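Local structure of radical SAM domain protein (Methanothrix thermoacetophila, 6Y1X) at residues A[222-227]-A[253-258]; A[227-232]-A[267-272]. The protein is the radical SAM protein NifB, a [4Fe-4S] enzyme that probably acts as a carbide synthase in maturation of the nitrogenase iron-molybdenum cofactor. All coordinates share one frame; numbering follows the deposited sequence. Where two conformers were deposited one is given.

Contact 1 (A[222-227]-A[253-258]); sequences PGINDK and YKFAHI. With SO4 (sulfate ion), chain F.
Lys254 NZ is held by two anions: it gives a hydrogen bond to sulfate O1 at 2.6 Å and forms a salt bridge with Asp178. The sulfate, probably from the crystallisation liquor, is also bound by Lys64. The next residue, Phe255, opens a type I beta turn closed by Ile258 N to Phe255 O (3.1 Å), and the turn sets Phe255 and Ile258 so that both point their side chains at the loop 222-227. With CG1 beside the backbone N (chi1 -63°), the CG2 methyl of Ile258 stands anti to that N, 3.9 Å from Pro222 CD. Ile224 comes from the direction opposite to Phe255. In the conformer given, one of two deposited, its CD1 approaches Phe255 CZ obliquely at 3.4 Å, a closeness that is doubtful, and lies 4.3 Å from Ile258 CD1. Within the loop, Gly223 N donates to Asp226 OD1 (2.8 Å, bent to 135°), meeting the carboxylate from above its plane; glycine suits a phi of 84°, where a beta carbon would press on the Pro222 carbonyl. The contact joins the loops that follow parallel-sheet strands 213-220 and 243-248, and Phe255 also packs on Lys64 and Tyr65, between cluster ligands Cys63 and Cys66 in the chain. No hydrogen bond joins the two loops. Their cohesion is therefore apolar, while Lys254 is paired with Asp178 and the sulfate, and Asp226 OD1 with Gly223 N of its own loop.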
loop_
_atom_site.group_PDB
_atom_site.type_symbol
_atom_site.label_atom_id
_atom_site.label_comp_id
_atom_site.label_asym_id
_atom_site.label_seq_id
_atom_site.Cartn_x
_atom_site.Cartn_y
_atom_site.Cartn_z
ATOM N N PRO A 222 -12.330 -14.359 2.121
ATOM C CA PRO A 222 -13.414 -15.258 1.708
ATOM C C PRO A 222 -14.721 -14.908 2.397
ATOM O O PRO A 222 -14.759 -14.637 3.600
ATOM C CB PRO A 222 -12.903 -16.637 2.134
ATOM C CG PRO A 222 -11.423 -16.507 2.060
ATOM C CD PRO A 222 -11.136 -15.107 2.547
ATOM N N GLY A 223 -15.790 -14.864 1.604
ATOM C CA GLY A 223 -17.103 -14.535 2.103
ATOM C C GLY A 223 -17.403 -13.057 2.215
ATOM O O GLY A 223 -18.554 -12.702 2.499
ATOM N N ILE A 224 -16.422 -12.182 1.995
ATOM C CA ILE A 224 -16.646 -10.750 2.147
ATOM C C ILE A 224 -16.412 -10.028 0.828
ATOM O O ILE A 224 -17.310 -9.345 0.325
ATOM C CB ILE A 224 -15.766 -10.168 3.265
ATOM C CG1 ILE A 224 -16.112 -10.849 4.592
ATOM C CG2 ILE A 224 -15.962 -8.659 3.360
ATOM C CD1 ILE A 224 -15.615 -10.127 5.811
ATOM N N ASN A 225 -15.210 -10.164 0.254
ATOM C CA ASN A 225 -14.914 -9.496 -1.009
ATOM C C ASN A 225 -14.352 -10.442 -2.062
ATOM O O ASN A 225 -13.802 -9.978 -3.067
ATOM C CB ASN A 225 -13.954 -8.318 -0.802
ATOM C CG ASN A 225 -12.541 -8.753 -0.397
ATOM O OD1 ASN A 225 -12.246 -9.939 -0.259
ATOM N ND2 ASN A 225 -11.657 -7.778 -0.239
ATOM N N ASP A 226 -14.479 -11.754 -1.864
ATOM C CA ASP A 226 -13.773 -12.696 -2.727
ATOM C C ASP A 226 -14.384 -12.821 -4.120
ATOM O O ASP A 226 -13.688 -13.258 -5.042
ATOM C CB ASP A 226 -13.686 -14.064 -2.049
ATOM C CG ASP A 226 -15.051 -14.669 -1.763
ATOM O OD1 ASP A 226 -15.845 -14.027 -1.045
ATOM O OD2 ASP A 226 -15.311 -15.796 -2.231
ATOM N N LYS A 227 -15.646 -12.434 -4.318
ATOM C CA LYS A 227 -16.129 -12.216 -5.678
ATOM C C LYS A 227 -16.210 -10.743 -6.048
ATOM O O LYS A 227 -16.195 -10.418 -7.239
ATOM C CB LYS A 227 -17.492 -12.894 -5.906
ATOM C CG LYS A 227 -18.640 -12.499 -4.986
ATOM C CD LYS A 227 -19.871 -13.359 -5.307
ATOM C CE LYS A 227 -21.181 -12.748 -4.840
ATOM N NZ LYS A 227 -21.028 -11.768 -3.732
ATOM N N TYR A 253 -7.280 -10.730 14.183
ATOM C CA TYR A 253 -8.245 -9.802 14.790
ATOM C C TYR A 253 -9.651 -10.331 14.501
ATOM O O TYR A 253 -9.904 -11.522 14.724
ATOM C CB TYR A 253 -7.949 -8.388 14.299
ATOM C CG TYR A 253 -8.803 -7.310 14.932
ATOM C CD1 TYR A 253 -9.246 -7.424 16.246
ATOM C CD2 TYR A 253 -9.150 -6.167 14.219
ATOM C CE1 TYR A 253 -10.016 -6.430 16.827
ATOM C CE2 TYR A 253 -9.921 -5.171 14.791
ATOM C CZ TYR A 253 -10.354 -5.310 16.090
ATOM O OH TYR A 253 -11.131 -4.324 16.649
ATOM N N LYS A 254 -10.578 -9.508 14.004
ATOM C CA LYS A 254 -11.959 -9.943 13.843
ATOM C C LYS A 254 -12.131 -10.940 12.710
ATOM O O LYS A 254 -13.183 -11.582 12.632
ATOM C CB LYS A 254 -12.872 -8.736 13.629
ATOM C CG LYS A 254 -13.082 -7.936 14.899
ATOM C CD LYS A 254 -13.852 -6.654 14.647
ATOM C CE LYS A 254 -14.202 -5.978 15.971
ATOM N NZ LYS A 254 -15.055 -4.780 15.771
ATOM N N PHE A 255 -11.116 -11.120 11.866
ATOM C CA PHE A 255 -11.162 -12.116 10.808
ATOM C C PHE A 255 -10.349 -13.357 11.172
ATOM O O PHE A 255 -10.012 -14.154 10.292
ATOM C CB PHE A 255 -10.651 -11.519 9.494
ATOM C CG PHE A 255 -11.564 -10.479 8.892
ATOM C CD1 PHE A 255 -12.861 -10.315 9.345
ATOM C CD2 PHE A 255 -11.120 -9.671 7.855
ATOM C CE1 PHE A 255 -13.698 -9.358 8.784
ATOM C CE2 PHE A 255 -11.953 -8.712 7.288
ATOM C CZ PHE A 255 -13.239 -8.555 7.755
ATOM N N ALA A 256 -10.025 -13.524 12.459
ATOM C CA ALA A 256 -9.186 -14.634 12.900
ATOM C C ALA A 256 -9.820 -15.994 12.642
ATOM O O ALA A 256 -9.104 -17.004 12.642
ATOM C CB ALA A 256 -8.862 -14.496 14.387
ATOM N N HIS A 257 -11.142 -16.059 12.468
ATOM C CA HIS A 257 -11.798 -17.342 12.268
ATOM C C HIS A 257 -12.011 -17.665 10.797
ATOM O O HIS A 257 -12.383 -18.797 10.478
ATOM C CB HIS A 257 -13.169 -17.362 12.963
ATOM C CG HIS A 257 -13.106 -17.196 14.448
ATOM N ND1 HIS A 257 -13.260 -18.247 15.325
ATOM C CD2 HIS A 257 -12.939 -16.090 15.212
ATOM C CE1 HIS A 257 -13.171 -17.800 16.565
ATOM N NE2 HIS A 257 -12.979 -16.494 16.523
ATOM N N ILE A 258 -11.775 -16.707 9.899
ATOM C CA ILE A 258 -12.040 -16.928 8.484
ATOM C C ILE A 258 -10.983 -17.866 7.920
ATOM O O ILE A 258 -9.782 -17.691 8.165
ATOM C CB ILE A 258 -12.072 -15.593 7.723
ATOM C CG1 ILE A 258 -13.208 -14.709 8.235
ATOM C CG2 ILE A 258 -12.229 -15.838 6.225
ATOM C CD1 ILE A 258 -13.348 -13.393 7.471
HETATM S S SO4 F . -18.055 -6.107 14.380
HETATM O O1 SO4 F . -17.613 -4.985 15.204
HETATM O O2 SO4 F . -17.159 -6.275 13.240
HETATM O O3 SO4 F . -18.045 -7.324 15.187
HETATM O O4 SO4 F . -19.410 -5.854 13.893
#

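Contact 2 (A[227-232]-A[267-272])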
loop_
_atom_site.group_PDB
_atom_site.type_symbol
_atom_site.label_atom_id
_atom_site.label_comp_id
_atom_site.label_asym_id
_atom_site.label_seq_id
_atom_site.Cartn_x
_atom_site.Cartn_y
_atom_site.Cartn_z
ATOM N N LYS A 227 -15.646 -12.434 -4.318
ATOM C CA LYS A 227 -16.129 -12.216 -5.678
ATOM C C LYS A 227 -16.210 -10.743 -6.048
ATOM O O LYS A 227 -16.195 -10.418 -7.239
ATOM C CB LYS A 227 -17.492 -12.894 -5.906
ATOM C CG LYS A 227 -18.640 -12.499 -4.986
ATOM C CD LYS A 227 -19.871 -13.359 -5.307
ATOM C CE LYS A 227 -21.181 -12.748 -4.840
ATOM N NZ LYS A 227 -21.028 -11.768 -3.732
ATOM N N HIS A 228 -16.266 -9.848 -5.061
ATOM C CA HIS A 228 -16.243 -8.417 -5.341
ATOM C C HIS A 228 -14.925 -7.975 -5.968
ATOM O O HIS A 228 -14.875 -6.924 -6.616
ATOM C CB HIS A 228 -16.505 -7.641 -4.047
ATOM C CG HIS A 228 -16.548 -6.153 -4.218
ATOM N ND1 HIS A 228 -17.411 -5.527 -5.092
ATOM C CD2 HIS A 228 -15.863 -5.165 -3.595
ATOM C CE1 HIS A 228 -17.241 -4.220 -5.017
ATOM N NE2 HIS A 228 -16.309 -3.974 -4.113
ATOM N N VAL A 229 -13.859 -8.757 -5.799
ATOM C CA VAL A 229 -12.555 -8.378 -6.341
ATOM C C VAL A 229 -12.620 -8.191 -7.852
ATOM O O VAL A 229 -11.848 -7.409 -8.418
ATOM C CB VAL A 229 -11.477 -9.408 -5.931
ATOM C CG1 VAL A 229 -11.739 -10.763 -6.558
ATOM C CG2 VAL A 229 -10.081 -8.899 -6.276
ATOM N N PHE A 230 -13.533 -8.891 -8.532
ATOM C CA PHE A 230 -13.732 -8.657 -9.961
ATOM C C PHE A 230 -14.171 -7.219 -10.228
ATOM O O PHE A 230 -13.669 -6.567 -11.154
ATOM C CB PHE A 230 -14.751 -9.645 -10.523
ATOM C CG PHE A 230 -14.224 -11.043 -10.659
ATOM C CD1 PHE A 230 -13.617 -11.465 -11.830
ATOM C CD2 PHE A 230 -14.368 -11.949 -9.617
ATOM C CE1 PHE A 230 -13.133 -12.759 -11.952
ATOM C CE2 PHE A 230 -13.890 -13.247 -9.732
ATOM C CZ PHE A 230 -13.273 -13.652 -10.900
ATOM N N ASP A 231 -15.105 -6.705 -9.421
ATOM C CA ASP A 231 -15.526 -5.313 -9.558
ATOM C C ASP A 231 -14.373 -4.359 -9.253
ATOM O O ASP A 231 -14.247 -3.302 -9.882
ATOM C CB ASP A 231 -16.695 -5.027 -8.616
ATOM C CG ASP A 231 -18.010 -5.592 -9.115
ATOM O OD1 ASP A 231 -18.160 -5.818 -10.336
ATOM O OD2 ASP A 231 -18.896 -5.827 -8.265
ATOM N N ILE A 232 -13.543 -4.697 -8.264
ATOM C CA ILE A 232 -12.380 -3.864 -7.956
ATOM C C ILE A 232 -11.452 -3.783 -9.160
ATOM O O ILE A 232 -11.004 -2.698 -9.550
ATOM C CB ILE A 232 -11.634 -4.396 -6.720
ATOM C CG1 ILE A 232 -12.530 -4.373 -5.481
ATOM C CG2 ILE A 232 -10.329 -3.612 -6.494
ATOM C CD1 ILE A 232 -11.898 -5.075 -4.296
ATOM N N ARG A 267 -4.629 -18.645 -7.056
ATOM C CA ARG A 267 -4.133 -18.609 -8.427
ATOM C C ARG A 267 -5.274 -18.590 -9.433
ATOM O O ARG A 267 -5.153 -17.972 -10.496
ATOM C CB ARG A 267 -3.212 -19.800 -8.688
ATOM C CG ARG A 267 -2.087 -19.926 -7.682
ATOM C CD ARG A 267 -1.007 -20.869 -8.175
ATOM N NE ARG A 267 -0.280 -21.476 -7.067
ATOM C CZ ARG A 267 -0.565 -22.669 -6.558
ATOM N NH1 ARG A 267 0.146 -23.148 -5.547
ATOM N NH2 ARG A 267 -1.559 -23.386 -7.065
ATOM N N ALA A 268 -6.388 -19.255 -9.119
ATOM C CA ALA A 268 -7.515 -19.270 -10.043
ATOM C C ALA A 268 -8.123 -17.884 -10.179
ATOM O O ALA A 268 -8.431 -17.440 -11.292
ATOM C CB ALA A 268 -8.563 -20.281 -9.580
ATOM N N ILE A 269 -8.291 -17.181 -9.057
ATOM C CA ILE A 269 -8.779 -15.807 -9.101
ATOM C C ILE A 269 -7.783 -14.920 -9.838
ATOM O O ILE A 269 -8.156 -14.130 -10.713
ATOM C CB ILE A 269 -9.059 -15.297 -7.677
ATOM C CG1 ILE A 269 -10.327 -15.951 -7.125
ATOM C CG2 ILE A 269 -9.192 -13.787 -7.661
ATOM C CD1 ILE A 269 -10.455 -15.878 -5.627
ATOM N N GLN A 270 -6.495 -15.049 -9.506
ATOM C CA GLN A 270 -5.475 -14.217 -10.136
ATOM C C GLN A 270 -5.430 -14.439 -11.644
ATOM O O GLN A 270 -5.307 -13.482 -12.417
ATOM C CB GLN A 270 -4.106 -14.522 -9.528
ATOM C CG GLN A 270 -3.827 -13.834 -8.211
ATOM C CD GLN A 270 -2.464 -14.204 -7.657
ATOM O OE1 GLN A 270 -2.016 -15.342 -7.798
ATOM N NE2 GLN A 270 -1.802 -13.247 -7.022
ATOM N N ASP A 271 -5.540 -15.698 -12.080
ATOM C CA ASP A 271 -5.535 -15.998 -13.510
ATOM C C ASP A 271 -6.707 -15.339 -14.224
ATOM O O ASP A 271 -6.546 -14.792 -15.321
ATOM C CB ASP A 271 -5.557 -17.508 -13.725
ATOM C CG ASP A 271 -4.234 -18.150 -13.388
ATOM O OD1 ASP A 271 -3.264 -17.395 -13.155
ATOM O OD2 ASP A 271 -4.162 -19.396 -13.354
ATOM N N GLU A 272 -7.892 -15.368 -13.611
ATOM C CA GLU A 272 -9.050 -14.717 -14.211
ATOM C C GLU A 272 -8.898 -13.202 -14.190
ATOM O O GLU A 272 -9.268 -12.522 -15.155
ATOM C CB GLU A 272 -10.325 -15.133 -13.475
ATOM C CG GLU A 272 -10.855 -16.502 -13.848
ATOM C CD GLU A 272 -12.025 -16.421 -14.819
ATOM O OE1 GLU A 272 -12.304 -15.312 -15.324
ATOM O OE2 GLU A 272 -12.668 -17.461 -15.070
#
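Two pairs of side chains, each crossing at a slant, join 227-232 to 267-272. In the more buried pair, Val229 holds CG1 between its backbone N and carbonyl carbon (chi1 65°), and that methyl meets Ile269 CG2 at 4.1 Å. Both residues are beta-branched, so methyls sited close to the helix backbones can make the contact with little chain to order. The second pair is nearer the surface. Phe230 leaves its helix alongside rather than straight at its partner, and the far part of its ring extends across to Glu272. The beta carbon of Glu272 sits at the ring edge, close to the ring plane, 4.0 Å from Phe230 CE1. Glutamate suits this border position because its methylene root can pack on the aromatic edge; the chain then bends at chi2 (-101°), and its carboxylate plane stands 78° from the ring. No hydrogen bond links the helices here. Leu273, the next residue on helix 263-273, adds its side chain against both Val229 and Phe230. Helices 229-239 and 263-273 each also set a side chain on strand 213-220 of the parallel sheet, Val229 on Thr218 and Ile269 on Leu220.

In the fold
Contacts 1 and 2 lie on the same side of the chain's centre, with their own centres 15 Å apart, and share Lys227. Each pairs one element of the unit formed by strand 213-220 and helix 229-239 with one of the unit formed by strand 243-248 and helix 263-273: contact 1 the loops, contact 2 the helices. The two contacts also touch directly, Asp226 O packing against Ile269 CD1 at 4.2 Å. Contact 1 is the one nearer the metal: the Phe255 side chain is about 7 Å from that of Cys63, a cluster ligand, and about 10 Å from a bound iron-sulfur cluster. Contact 2 lies away from the annotated sites.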